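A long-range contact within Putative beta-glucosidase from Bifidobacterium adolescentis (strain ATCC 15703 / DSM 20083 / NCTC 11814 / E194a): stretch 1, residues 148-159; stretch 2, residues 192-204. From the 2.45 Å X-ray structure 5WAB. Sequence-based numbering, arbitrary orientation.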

ATOM      1  N   VAL A 148      12.200  -8.544 -15.145  1.00 20.53           N
ATOM      2  CA  VAL A 148      10.788  -8.426 -15.508  1.00 20.18           C
ATOM      3  C   VAL A 148      10.279  -7.058 -15.074  1.00 19.43           C
ATOM      4  O   VAL A 148      10.644  -6.566 -14.003  1.00 20.44           O
ATOM      5  CB  VAL A 148       9.948  -9.545 -14.863  1.00 19.45           C
ATOM      6  CG1 VAL A 148       8.502  -9.447 -15.301  1.00 19.62           C
ATOM      7  CG2 VAL A 148      10.525 -10.905 -15.202  1.00 20.09           C
ATOM      8  N   GLY A 149       9.448  -6.436 -15.912  1.00 18.59           N
ATOM      9  CA  GLY A 149       8.952  -5.114 -15.598  1.00 16.78           C
ATOM     10  C   GLY A 149       7.767  -5.125 -14.647  1.00 16.69           C
ATOM     11  O   GLY A 149       7.029  -6.102 -14.535  1.00 18.13           O
ATOM     12  N   THR A 150       7.591  -4.008 -13.949  1.00 16.51           N
ATOM     13  CA  THR A 150       6.432  -3.748 -13.101  1.00 19.69           C
ATOM     14  C   THR A 150       5.659  -2.565 -13.665  1.00 20.31           C
ATOM     15  O   THR A 150       6.046  -1.965 -14.668  1.00 21.76           O
ATOM     16  CB  THR A 150       6.831  -3.459 -11.651  1.00 16.26           C
ATOM     17  OG1 THR A 150       7.560  -2.228 -11.588  1.00 16.14           O
ATOM     18  CG2 THR A 150       7.679  -4.570 -11.094  1.00 16.29           C
ATOM     19  N   SER A 151       4.565  -2.217 -12.994  1.00 20.96           N
ATOM     20  CA  SER A 151       3.729  -1.087 -13.404  1.00 20.92           C
ATOM     21  C   SER A 151       3.211  -0.378 -12.147  1.00 21.35           C
ATOM     22  O   SER A 151       2.153  -0.724 -11.613  1.00 21.77           O
ATOM     23  CB  SER A 151       2.599  -1.562 -14.309  1.00 23.03           C
ATOM     24  OG  SER A 151       1.990  -0.479 -14.984  1.00 26.11           O
ATOM     25  N   LEU A 152       3.979   0.600 -11.667  1.00 20.02           N
ATOM     26  CA  LEU A 152       3.526   1.467 -10.587  1.00 19.51           C
ATOM     27  C   LEU A 152       2.182   2.072 -10.959  1.00 20.86           C
ATOM     28  O   LEU A 152       2.078   2.798 -11.948  1.00 21.78           O
ATOM     29  CB  LEU A 152       4.565   2.560 -10.338  1.00 18.41           C
ATOM     30  CG  LEU A 152       4.471   3.359  -9.041  1.00 17.13           C
ATOM     31  CD1 LEU A 152       4.511   2.417  -7.851  1.00 16.13           C
ATOM     32  CD2 LEU A 152       5.608   4.370  -8.976  1.00 16.95           C
ATOM     33  N   LYS A 153       1.147   1.752 -10.184  1.00 25.18           N
ATOM     34  CA  LYS A 153      -0.219   1.753 -10.692  1.00 29.55           C
ATOM     35  C   LYS A 153      -1.048   2.923 -10.177  1.00 33.22           C
ATOM     36  O   LYS A 153      -1.039   3.235  -8.978  1.00 30.51           O
ATOM     37  CB  LYS A 153      -0.912   0.430 -10.343  1.00 28.88           C
ATOM     38  CG  LYS A 153      -1.607  -0.198 -11.529  1.00 29.36           C
ATOM     39  CD  LYS A 153      -1.938  -1.664 -11.292  1.00 29.57           C
ATOM     40  CE  LYS A 153      -2.960  -1.864 -10.206  1.00 29.12           C
ATOM     41  NZ  LYS A 153      -3.401  -3.284 -10.183  1.00 29.50           N
ATOM     42  N   HIS A 154      -1.780   3.537 -11.117  1.00 37.72           N
ATOM     43  CA  HIS A 154      -2.831   4.539 -10.925  1.00 30.23           C
ATOM     44  C   HIS A 154      -2.275   5.876 -10.467  1.00 26.30           C
ATOM     45  O   HIS A 154      -2.617   6.379  -9.394  1.00 25.67           O
ATOM     46  CB  HIS A 154      -3.898   4.024  -9.968  1.00 26.17           C
ATOM     47  CG  HIS A 154      -4.386   2.657 -10.314  1.00 24.57           C
ATOM     48  ND1 HIS A 154      -4.835   1.764  -9.366  1.00 24.60           N
ATOM     49  CD2 HIS A 154      -4.475   2.021 -11.506  1.00 24.23           C
ATOM     50  CE1 HIS A 154      -5.190   0.639  -9.962  1.00 24.89           C
ATOM     51  NE2 HIS A 154      -4.978   0.767 -11.260  1.00 24.81           N
ATOM     52  N   PHE A 155      -1.473   6.476 -11.329  1.00 23.66           N
ATOM     53  CA  PHE A 155      -0.835   7.763 -11.094  1.00 23.02           C
ATOM     54  C   PHE A 155      -1.698   8.844 -11.748  1.00 22.57           C
ATOM     55  O   PHE A 155      -1.786   8.911 -12.977  1.00 24.11           O
ATOM     56  CB  PHE A 155       0.581   7.719 -11.669  1.00 22.14           C
ATOM     57  CG  PHE A 155       1.395   8.960 -11.446  1.00 20.32           C
ATOM     58  CD1 PHE A 155       1.797   9.325 -10.172  1.00 19.51           C
ATOM     59  CD2 PHE A 155       1.826   9.715 -12.525  1.00 19.35           C
ATOM     60  CE1 PHE A 155       2.569  10.455  -9.973  1.00 19.13           C
ATOM     61  CE2 PHE A 155       2.604  10.841 -12.333  1.00 19.42           C
ATOM     62  CZ  PHE A 155       2.977  11.212 -11.059  1.00 18.01           C
ATOM     63  N   ALA A 156      -2.360   9.673 -10.940  1.00 20.35           N
ATOM     64  CA  ALA A 156      -2.328   9.595  -9.481  1.00 21.14           C
ATOM     65  C   ALA A 156      -3.689   9.934  -8.882  1.00 22.42           C
ATOM     66  O   ALA A 156      -4.640  10.260  -9.607  1.00 21.57           O
ATOM     67  CB  ALA A 156      -1.266  10.532  -8.917  1.00 21.11           C
ATOM     68  N   ALA A 157      -3.762   9.844  -7.550  1.00 23.57           N
ATOM     69  CA  ALA A 157      -4.926  10.277  -6.770  1.00 21.38           C
ATOM     70  C   ALA A 157      -6.184   9.501  -7.152  1.00 21.03           C
ATOM     71  O   ALA A 157      -7.254  10.075  -7.371  1.00 17.44           O
ATOM     72  CB  ALA A 157      -5.143  11.785  -6.910  1.00 20.61           C
ATOM     73  N   ASN A 158      -6.045   8.174  -7.223  1.00 23.16           N
ATOM     74  CA  ASN A 158      -7.163   7.268  -7.478  1.00 25.14           C
ATOM     75  C   ASN A 158      -7.534   6.618  -6.145  1.00 16.80           C
ATOM     76  O   ASN A 158      -7.147   5.493  -5.839  1.00 18.83           O
ATOM     77  CB  ASN A 158      -6.781   6.226  -8.530  1.00 26.04           C
ATOM     78  CG  ASN A 158      -7.952   5.340  -8.941  1.00 28.86           C
ATOM     79  OD1 ASN A 158      -9.090   5.548  -8.515  1.00 30.93           O
ATOM     80  ND2 ASN A 158      -7.659   4.305  -9.714  1.00 28.44           N
ATOM     81  N   ASN A 159      -8.327   7.340  -5.354  1.00 16.85           N
ATOM     82  CA  ASN A 159      -8.579   6.992  -3.957  1.00 17.02           C
ATOM     83  C   ASN A 159     -10.009   6.525  -3.700  1.00 19.18           C
ATOM     84  O   ASN A 159     -10.393   6.353  -2.538  1.00 19.62           O
ATOM     85  CB  ASN A 159      -8.245   8.187  -3.067  1.00 16.79           C
ATOM     86  CG  ASN A 159      -6.943   8.860  -3.469  1.00 17.84           C
ATOM     87  OD1 ASN A 159      -6.942   9.964  -4.023  1.00 17.33           O
ATOM     88  ND2 ASN A 159      -5.822   8.197  -3.187  1.00 16.71           N
ATOM     89  N   GLN A 192      13.194   2.276 -10.403  1.00 35.02           N
ATOM     90  CA  GLN A 192      12.885   2.982 -11.635  1.00 28.13           C
ATOM     91  C   GLN A 192      11.944   2.052 -12.368  1.00 25.25           C
ATOM     92  O   GLN A 192      12.388   1.226 -13.177  1.00 26.31           O
ATOM     93  CB  GLN A 192      14.133   3.305 -12.468  1.00 26.67           C
ATOM     94  CG  GLN A 192      14.850   4.618 -12.110  1.00 25.41           C
ATOM     95  CD  GLN A 192      14.158   5.864 -12.683  1.00 23.86           C
ATOM     96  OE1 GLN A 192      13.303   5.769 -13.568  1.00 23.50           O
ATOM     97  NE2 GLN A 192      14.533   7.036 -12.172  1.00 22.51           N
ATOM     98  N   PRO A 193      10.648   2.134 -12.088  1.00 20.78           N
ATOM     99  CA  PRO A 193       9.726   1.162 -12.675  1.00 19.63           C
ATOM    100  C   PRO A 193       9.736   1.296 -14.185  1.00 18.41           C
ATOM    101  O   PRO A 193       9.666   2.399 -14.731  1.00 19.23           O
ATOM    102  CB  PRO A 193       8.370   1.545 -12.070  1.00 18.94           C
ATOM    103  CG  PRO A 193       8.682   2.491 -10.944  1.00 18.10           C
ATOM    104  CD  PRO A 193       9.948   3.174 -11.322  1.00 18.43           C
ATOM    105  N   TRP A 194       9.842   0.160 -14.864  1.00 17.98           N
ATOM    106  CA  TRP A 194       9.912   0.220 -16.313  1.00 19.33           C
ATOM    107  C   TRP A 194       8.595   0.687 -16.921  1.00 19.40           C
ATOM    108  O   TRP A 194       8.575   1.088 -18.089  1.00 21.24           O
ATOM    109  CB  TRP A 194      10.360  -1.146 -16.859  1.00 18.15           C
ATOM    110  CG  TRP A 194      11.735  -1.546 -16.352  1.00 17.32           C
ATOM    111  CD1 TRP A 194      12.632  -0.743 -15.696  1.00 16.67           C
ATOM    112  CD2 TRP A 194      12.366  -2.833 -16.461  1.00 19.44           C
ATOM    113  NE1 TRP A 194      13.772  -1.448 -15.387  1.00 17.09           N
ATOM    114  CE2 TRP A 194      13.636  -2.732 -15.848  1.00 18.96           C
ATOM    115  CE3 TRP A 194      11.983  -4.058 -17.019  1.00 17.21           C
ATOM    116  CZ2 TRP A 194      14.522  -3.810 -15.779  1.00 17.72           C
ATOM    117  CZ3 TRP A 194      12.861  -5.120 -16.953  1.00 17.92           C
ATOM    118  CH2 TRP A 194      14.114  -4.992 -16.334  1.00 18.06           C
ATOM    119  N   THR A 195       7.518   0.690 -16.139  1.00 19.31           N
ATOM    120  CA  THR A 195       6.189   1.037 -16.617  1.00 20.48           C
ATOM    121  C   THR A 195       5.415   1.686 -15.472  1.00 19.58           C
ATOM    122  O   THR A 195       5.598   1.327 -14.303  1.00 19.06           O
ATOM    123  CB  THR A 195       5.472  -0.215 -17.149  1.00 23.21           C
ATOM    124  OG1 THR A 195       6.084  -0.623 -18.381  1.00 25.55           O
ATOM    125  CG2 THR A 195       4.006   0.046 -17.400  1.00 26.32           C
ATOM    126  N   ILE A 196       4.595   2.678 -15.810  1.00 17.27           N
ATOM    127  CA  ILE A 196       3.675   3.311 -14.873  1.00 14.44           C
ATOM    128  C   ILE A 196       2.292   3.302 -15.507  1.00 15.75           C
ATOM    129  O   ILE A 196       2.158   3.512 -16.716  1.00 14.81           O
ATOM    130  CB  ILE A 196       4.115   4.750 -14.535  1.00 14.91           C
ATOM    131  CG1 ILE A 196       5.352   4.728 -13.637  1.00 14.69           C
ATOM    132  CG2 ILE A 196       2.977   5.535 -13.873  1.00 15.21           C
ATOM    133  CD1 ILE A 196       5.786   6.091 -13.182  1.00 12.63           C
ATOM    134  N   MET A 197       1.264   3.036 -14.701  1.00 15.95           N
ATOM    135  CA  MET A 197      -0.121   3.076 -15.157  1.00 16.26           C
ATOM    136  C   MET A 197      -0.801   4.312 -14.588  1.00 17.24           C
ATOM    137  O   MET A 197      -0.819   4.506 -13.368  1.00 17.75           O
ATOM    138  CB  MET A 197      -0.888   1.826 -14.736  1.00 15.08           C
ATOM    139  CG  MET A 197      -2.337   1.830 -15.214  1.00 17.67           C
ATOM    140  SD  MET A 197      -3.236   0.316 -14.825  1.00 20.71           S
ATOM    141  CE  MET A 197      -1.997  -0.921 -15.208  1.00 20.42           C
ATOM    142  N   CYS A 198      -1.365   5.133 -15.464  1.00 18.91           N
ATOM    143  CA  CYS A 198      -2.096   6.302 -15.012  1.00 20.13           C
ATOM    144  C   CYS A 198      -3.496   5.897 -14.560  1.00 20.58           C
ATOM    145  O   CYS A 198      -3.999   4.823 -14.898  1.00 21.56           O
ATOM    146  CB  CYS A 198      -2.183   7.351 -16.121  1.00 21.73           C
ATOM    147  SG  CYS A 198      -3.520   7.057 -17.304  1.00 24.11           S
ATOM    148  N   SER A 199      -4.127   6.778 -13.792  1.00 21.38           N
ATOM    149  CA  SER A 199      -5.444   6.516 -13.229  1.00 23.05           C
ATOM    150  C   SER A 199      -6.550   6.942 -14.195  1.00 23.35           C
ATOM    151  O   SER A 199      -6.330   7.704 -15.137  1.00 23.50           O
ATOM    152  CB  SER A 199      -5.608   7.241 -11.893  1.00 22.78           C
ATOM    153  OG  SER A 199      -5.457   8.639 -12.061  1.00 23.00           O
ATOM    154  N   TYR A 200      -7.761   6.439 -13.932  1.00 24.07           N
ATOM    155  CA  TYR A 200      -8.922   6.812 -14.734  1.00 23.82           C
ATOM    156  C   TYR A 200      -9.374   8.237 -14.462  1.00 23.57           C
ATOM    157  O   TYR A 200      -9.929   8.886 -15.356  1.00 24.61           O
ATOM    158  CB  TYR A 200     -10.102   5.883 -14.448  1.00 26.26           C
ATOM    159  CG  TYR A 200     -10.057   4.510 -15.072  1.00 28.44           C
ATOM    160  CD1 TYR A 200     -10.211   4.344 -16.441  1.00 29.72           C
ATOM    161  CD2 TYR A 200      -9.911   3.375 -14.285  1.00 28.82           C
ATOM    162  CE1 TYR A 200     -10.194   3.085 -17.011  1.00 30.98           C
ATOM    163  CE2 TYR A 200      -9.896   2.118 -14.843  1.00 29.92           C
ATOM    164  CZ  TYR A 200     -10.035   1.975 -16.206  1.00 31.31           C
ATOM    165  OH  TYR A 200     -10.017   0.718 -16.765  1.00 33.28           O
ATOM    166  N   ASN A 201      -9.188   8.726 -13.238  1.00 22.88           N
ATOM    167  CA  ASN A 201      -9.892   9.920 -12.808  1.00 22.69           C
ATOM    168  C   ASN A 201      -9.209  11.174 -13.336  1.00 21.89           C
ATOM    169  O   ASN A 201      -8.096  11.141 -13.866  1.00 19.99           O
ATOM    170  CB  ASN A 201      -9.969   9.985 -11.287  1.00 23.35           C
ATOM    171  CG  ASN A 201      -8.599   9.972 -10.634  1.00 23.30           C
ATOM    172  OD1 ASN A 201      -7.982   8.917 -10.477  1.00 23.40           O
ATOM    173  ND2 ASN A 201      -8.114  11.150 -10.255  1.00 22.27           N
ATOM    174  N   ARG A 202      -9.897  12.295 -13.161  1.00 22.71           N
ATOM    175  CA  ARG A 202      -9.338  13.609 -13.419  1.00 20.75           C
ATOM    176  C   ARG A 202      -8.761  14.180 -12.131  1.00 21.25           C
ATOM    177  O   ARG A 202      -9.210  13.853 -11.028  1.00 21.87           O
ATOM    178  CB  ARG A 202     -10.405  14.566 -13.964  1.00 20.87           C
ATOM    179  CG  ARG A 202     -10.978  14.216 -15.330  1.00 21.29           C
ATOM    180  CD  ARG A 202     -12.065  15.210 -15.730  1.00 21.09           C
ATOM    181  NE  ARG A 202     -13.225  15.108 -14.854  1.00 21.82           N
ATOM    182  CZ  ARG A 202     -14.131  16.069 -14.679  1.00 23.79           C
ATOM    183  NH1 ARG A 202     -14.020  17.228 -15.315  1.00 23.06           N
ATOM    184  NH2 ARG A 202     -15.151  15.873 -13.856  1.00 23.51           N
ATOM    185  N   ILE A 203      -7.748  15.030 -12.278  1.00 20.96           N
ATOM    186  CA  ILE A 203      -7.195  15.797 -11.167  1.00 19.79           C
ATOM    187  C   ILE A 203      -7.316  17.265 -11.540  1.00 20.65           C
ATOM    188  O   ILE A 203      -6.628  17.739 -12.454  1.00 21.24           O
ATOM    189  CB  ILE A 203      -5.740  15.424 -10.863  1.00 18.79           C
ATOM    190  CG1 ILE A 203      -5.649  13.952 -10.459  1.00 18.32           C
ATOM    191  CG2 ILE A 203      -5.174  16.348  -9.785  1.00 15.58           C
ATOM    192  CD1 ILE A 203      -4.233  13.453 -10.273  1.00 17.38           C
ATOM    193  N   ASN A 204      -8.205  17.979 -10.851  1.00 21.98           N
ATOM    194  CA  ASN A 204      -8.460  19.393 -11.121  1.00 21.75           C
ATOM    195  C   ASN A 204      -8.875  19.607 -12.575  1.00 20.60           C
ATOM    196  O   ASN A 204      -8.413  20.534 -13.242  1.00 20.45           O
ATOM    197  CB  ASN A 204      -7.237  20.243 -10.761  1.00 21.32           C
ATOM    198  CG  ASN A 204      -6.905  20.176  -9.279  1.00 21.99           C
ATOM    199  OD1 ASN A 204      -7.795  20.253  -8.432  1.00 23.08           O
ATOM    200  ND2 ASN A 204      -5.624  20.008  -8.960  1.00 21.09           N
TER

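Two parallel strands, at least 41 residues apart in sequence wherever they touch, pair through their backbones and bury 898 Å² between the stretches, both sides summed. At the start of stretch 1, the side chain of Val 148 points away from stretch 2, and it is the main chain that meets the indole of Trp 194: Val 148 C lies 3.7 Å from Trp 194 CZ3, and Gly 149 CA lies 3.5 Å from Trp 194 CE3. Glycine suits this position, because an ideal CB on Gly 149 would sit a tight 3.4 Å from Trp 194 CE3. Thr 150, with chi1 in p, turns sideways and brings OG1 to 3.9 Å from Pro 193 CB; that hydroxyl is hydrogen-bonded elsewhere in the structure.

Ser 151 is small enough to lie close against the neighbouring strand, its OG 3.2 Å from Thr 195 CG2 and 3.7 Å from Met 197 CB. Its CA also makes a CA-H...O contact with the carbonyl of Thr 195 (Ser 151 CA to Thr 195 O, 3.2 Å). That same carbonyl accepts a weak hydrogen bond from the next amide, Leu 152 N to Thr 195 O, at 3.2 Å. The return bond is better formed: Met 197 N donates to Leu 152 O at 2.9 Å and 164°, nearly straight. Leu 152 and Ile 196 pair in register and send their side chains to the same face of the sheet, where Leu 152 CB packs 4.0 Å from Ile 196 CG1; Leu 152 CD2 reaches Pro 193 CG at 4.1 Å, extending the apolar patch.

Lys 153 and Met 197 share the other face. The lysine's aliphatic part lies beside the thioether, CG 3.7 Å from Met 197 SD, while its end leads away and NZ is hydrogen-bonded elsewhere in the structure. Met 197, extended through chi1 and chi2 (both t), places its sulfur at the edge of the His 154 ring, SD 4.8 Å from the ring centroid.

At His 154 the chain turns a corner, and a beta bulge shifts the register by one. Met 197 O consequently faces two successive amides: a short but bent, weak bond from His 154 N (2.6 Å, 123°) and a better aligned one from Phe 155 N (2.9 Å, 156°). Phe 155 O then accepts from Ser 199 N at 3.3 Å. Phe 155 points sideways and the end of its side chain leads away from stretch 2, while its CB packs 3.9 Å from Ile 196 CG2.

The peptide bond before Ala 156 is cis. Beyond it, Ala 156 O lies 3.1 Å from Ser 199 OG and 3.3 Å from Ile 203 CD1. Ile 203 points toward stretch 1, and its CD1 packs 3.9 Å from Ala 157 CB, a small methyl that lets the longer side chain approach. Finally, Asn 158 CB rests 3.7 Å from Ser 199 CB, while Asn 201, braced by its own ND2 to Arg 202 O hydrogen bond (3.0 Å), points toward stretch 1.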